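Local coordinates for polyketide synthase PksR (Bacillus subtilis, PDB 4U3V), which takes part in the synthesis of the antibiotic polyketide bacillaene, the domain here being its double-hotdog enoyl-isomerase, at residues 114-117 with 122-125. Residues are numbered along the deposited sequence; the frame is centred on the assembly and turned at random.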
ATOM      1  N   TYR A 114       0.697  17.160  -4.313  1.00 26.78           N
ATOM      2  CA  TYR A 114      -0.444  17.633  -3.575  1.00 24.37           C
ATOM      3  C   TYR A 114      -0.402  19.136  -3.455  1.00 25.09           C
ATOM      4  O   TYR A 114       0.661  19.747  -3.572  1.00 28.25           O
ATOM      5  CB  TYR A 114      -0.495  17.004  -2.177  1.00 29.34           C
ATOM      6  CG  TYR A 114       0.528  17.559  -1.198  1.00 27.22           C
ATOM      7  CD1 TYR A 114       0.153  18.435  -0.197  1.00 33.31           C
ATOM      8  CD2 TYR A 114       1.854  17.186  -1.298  1.00 29.99           C
ATOM      9  CE1 TYR A 114       1.088  18.912   0.706  1.00 33.10           C
ATOM     10  CE2 TYR A 114       2.803  17.661  -0.413  1.00 33.14           C
ATOM     11  CZ  TYR A 114       2.404  18.520   0.578  1.00 36.40           C
ATOM     12  OH  TYR A 114       3.335  18.970   1.464  1.00 45.37           O
ATOM     13  N   ARG A 115      -1.569  19.717  -3.268  1.00 27.87           N
ATOM     14  CA  ARG A 115      -1.652  21.174  -3.262  1.00 29.64           C
ATOM     15  C   ARG A 115      -1.705  21.619  -1.829  1.00 35.35           C
ATOM     16  O   ARG A 115      -2.689  21.376  -1.122  1.00 36.83           O
ATOM     17  CB  ARG A 115      -2.848  21.656  -4.075  1.00 32.72           C
ATOM     18  CG  ARG A 115      -2.898  23.161  -4.274  1.00 43.17           C
ATOM     19  CD  ARG A 115      -3.997  23.497  -5.277  1.00 56.45           C
ATOM     20  NE  ARG A 115      -3.441  23.986  -6.534  1.00 52.57           N
ATOM     21  CZ  ARG A 115      -4.064  23.964  -7.713  1.00 45.57           C
ATOM     22  NH1 ARG A 115      -5.248  23.369  -7.860  1.00 45.95           N
ATOM     23  NH2 ARG A 115      -3.446  24.449  -8.779  1.00 51.55           N
ATOM     24  N   GLU A 116      -0.585  22.199  -1.395  1.00 37.94           N
ATOM     25  CA  GLU A 116      -0.374  22.652  -0.018  1.00 39.26           C
ATOM     26  C   GLU A 116      -1.317  23.801   0.254  1.00 42.38           C
ATOM     27  O   GLU A 116      -1.210  24.839  -0.387  1.00 53.13           O
ATOM     28  CB  GLU A 116       1.066  23.143   0.077  1.00 54.42           C
ATOM     29  CG  GLU A 116       1.637  23.326   1.464  1.00 62.20           C
ATOM     30  CD  GLU A 116       3.090  23.748   1.392  1.00 64.16           C
ATOM     31  OE1 GLU A 116       3.404  24.655   0.589  1.00 69.99           O
ATOM     32  OE2 GLU A 116       3.930  23.134   2.084  1.00 73.21           O
ATOM     33  N   PRO A 117      -2.312  23.598   1.138  1.00 50.33           N
ATOM     34  CA  PRO A 117      -3.331  24.649   1.288  1.00 56.73           C
ATOM     35  C   PRO A 117      -2.769  25.990   1.792  1.00 52.39           C
ATOM     36  O   PRO A 117      -3.284  27.042   1.403  1.00 56.60           O
ATOM     37  CB  PRO A 117      -4.331  24.049   2.289  1.00 60.79           C
ATOM     38  CG  PRO A 117      -4.076  22.580   2.262  1.00 51.42           C
ATOM     39  CD  PRO A 117      -2.611  22.409   1.955  1.00 48.81           C
ATOM     40  N   TRP A 122       1.527  23.275  -5.653  1.00 31.50           N
ATOM     41  CA  TRP A 122       1.883  21.855  -5.782  1.00 30.18           C
ATOM     42  C   TRP A 122       3.233  21.537  -5.245  1.00 38.77           C
ATOM     43  O   TRP A 122       4.216  22.213  -5.551  1.00 38.16           O
ATOM     44  CB  TRP A 122       1.791  21.402  -7.232  1.00 30.82           C
ATOM     45  CG  TRP A 122       0.420  21.573  -7.823  1.00 33.01           C
ATOM     46  CD1 TRP A 122       0.015  22.548  -8.742  1.00 36.46           C
ATOM     47  CD2 TRP A 122      -0.743  20.714  -7.632  1.00 29.22           C
ATOM     48  NE1 TRP A 122      -1.284  22.366  -9.094  1.00 36.91           N
ATOM     49  CE2 TRP A 122      -1.814  21.297  -8.437  1.00 35.47           C
ATOM     50  CE3 TRP A 122      -1.034  19.607  -6.816  1.00 25.21           C
ATOM     51  CZ2 TRP A 122      -3.088  20.760  -8.467  1.00 32.44           C
ATOM     52  CZ3 TRP A 122      -2.309  19.054  -6.878  1.00 28.09           C
ATOM     53  CH2 TRP A 122      -3.329  19.638  -7.661  1.00 34.13           C
ATOM     54  N   LYS A 123       3.294  20.438  -4.489  1.00 31.75           N
ATOM     55  CA  LYS A 123       4.510  19.932  -3.861  1.00 33.16           C
ATOM     56  C   LYS A 123       4.510  18.412  -4.071  1.00 33.43           C
ATOM     57  O   LYS A 123       3.448  17.808  -4.040  1.00 28.75           O
ATOM     58  CB  LYS A 123       4.425  20.202  -2.361  1.00 35.86           C
ATOM     59  CG  LYS A 123       4.614  21.662  -1.967  1.00 43.65           C
ATOM     60  CD  LYS A 123       5.135  21.775  -0.538  1.00 58.17           C
ATOM     61  CE  LYS A 123       6.654  21.810  -0.498  1.00 73.85           C
ATOM     62  NZ  LYS A 123       7.174  23.186  -0.738  1.00 82.53           N
ATOM     63  N   PRO A 124       5.691  17.796  -4.263  1.00 34.36           N
ATOM     64  CA  PRO A 124       5.733  16.333  -4.434  1.00 34.98           C
ATOM     65  C   PRO A 124       5.455  15.522  -3.145  1.00 32.66           C
ATOM     66  O   PRO A 124       5.971  15.846  -2.046  1.00 32.80           O
ATOM     67  CB  PRO A 124       7.139  16.075  -5.012  1.00 36.85           C
ATOM     68  CG  PRO A 124       7.945  17.244  -4.550  1.00 40.98           C
ATOM     69  CD  PRO A 124       7.004  18.429  -4.529  1.00 33.71           C
ATOM     70  N   ALA A 125       4.516  14.585  -3.245  1.00 28.49           N
ATOM     71  CA  ALA A 125       4.231  13.650  -2.166  1.00 33.20           C
ATOM     72  C   ALA A 125       4.995  12.342  -2.404  1.00 27.07           C
ATOM     73  O   ALA A 125       5.452  11.696  -1.441  1.00 29.27           O
ATOM     74  CB  ALA A 125       2.729  13.362  -2.116  1.00 33.31           C
TER
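Y114 and K123 form an antiparallel hydrogen-bonded pair whose backbones exchange two bonds, Y114 N to K123 O at 2.8 Å and K123 N to Y114 O at 2.9 Å. The Y114 O atom also receives a CA-H...O contact from W122. On the face carrying Y114 and K123 the two side chains run alongside each other, with ring atom CE2 of Y114 3.6 Å from CB of K123. A chi1 of 74° sets Y114 CG between its own N and carbonyl carbon and leans the ring toward 122-125, beside the K123 chain; P124 O lies near the ring plane at its edge, 4.0 Å from Y114 CE2, and CD2 touches the methyl of A125. These residues belong to the β-hairpin of strands 108-116 and 121-132 in the N-terminal hotdog of the double-hotdog domain. I95, S85 and I87 also touch the Y114 side chain. On the other face, the non-hydrogen-bonded pair R115 and W122 packs side chain on side chain: R115 CB sits over the six-membered ring of W122 in a CH-pi contact, 4.0 Å from its centroid. The R115 chain then bends at chi3 (-111°), placing NE above the rim of the indole, with the guanidinium plane tilted 39° from it and W122 CZ2 over the guanidinium centre, 3.4 Å from R115 CZ; R115 NH2 and W122 NE1, 3.0 Å apart, are both donors and not hydrogen-bonded. E96 forms a salt bridge with R115 NH1, while K100 makes a cation-pi contact with W122.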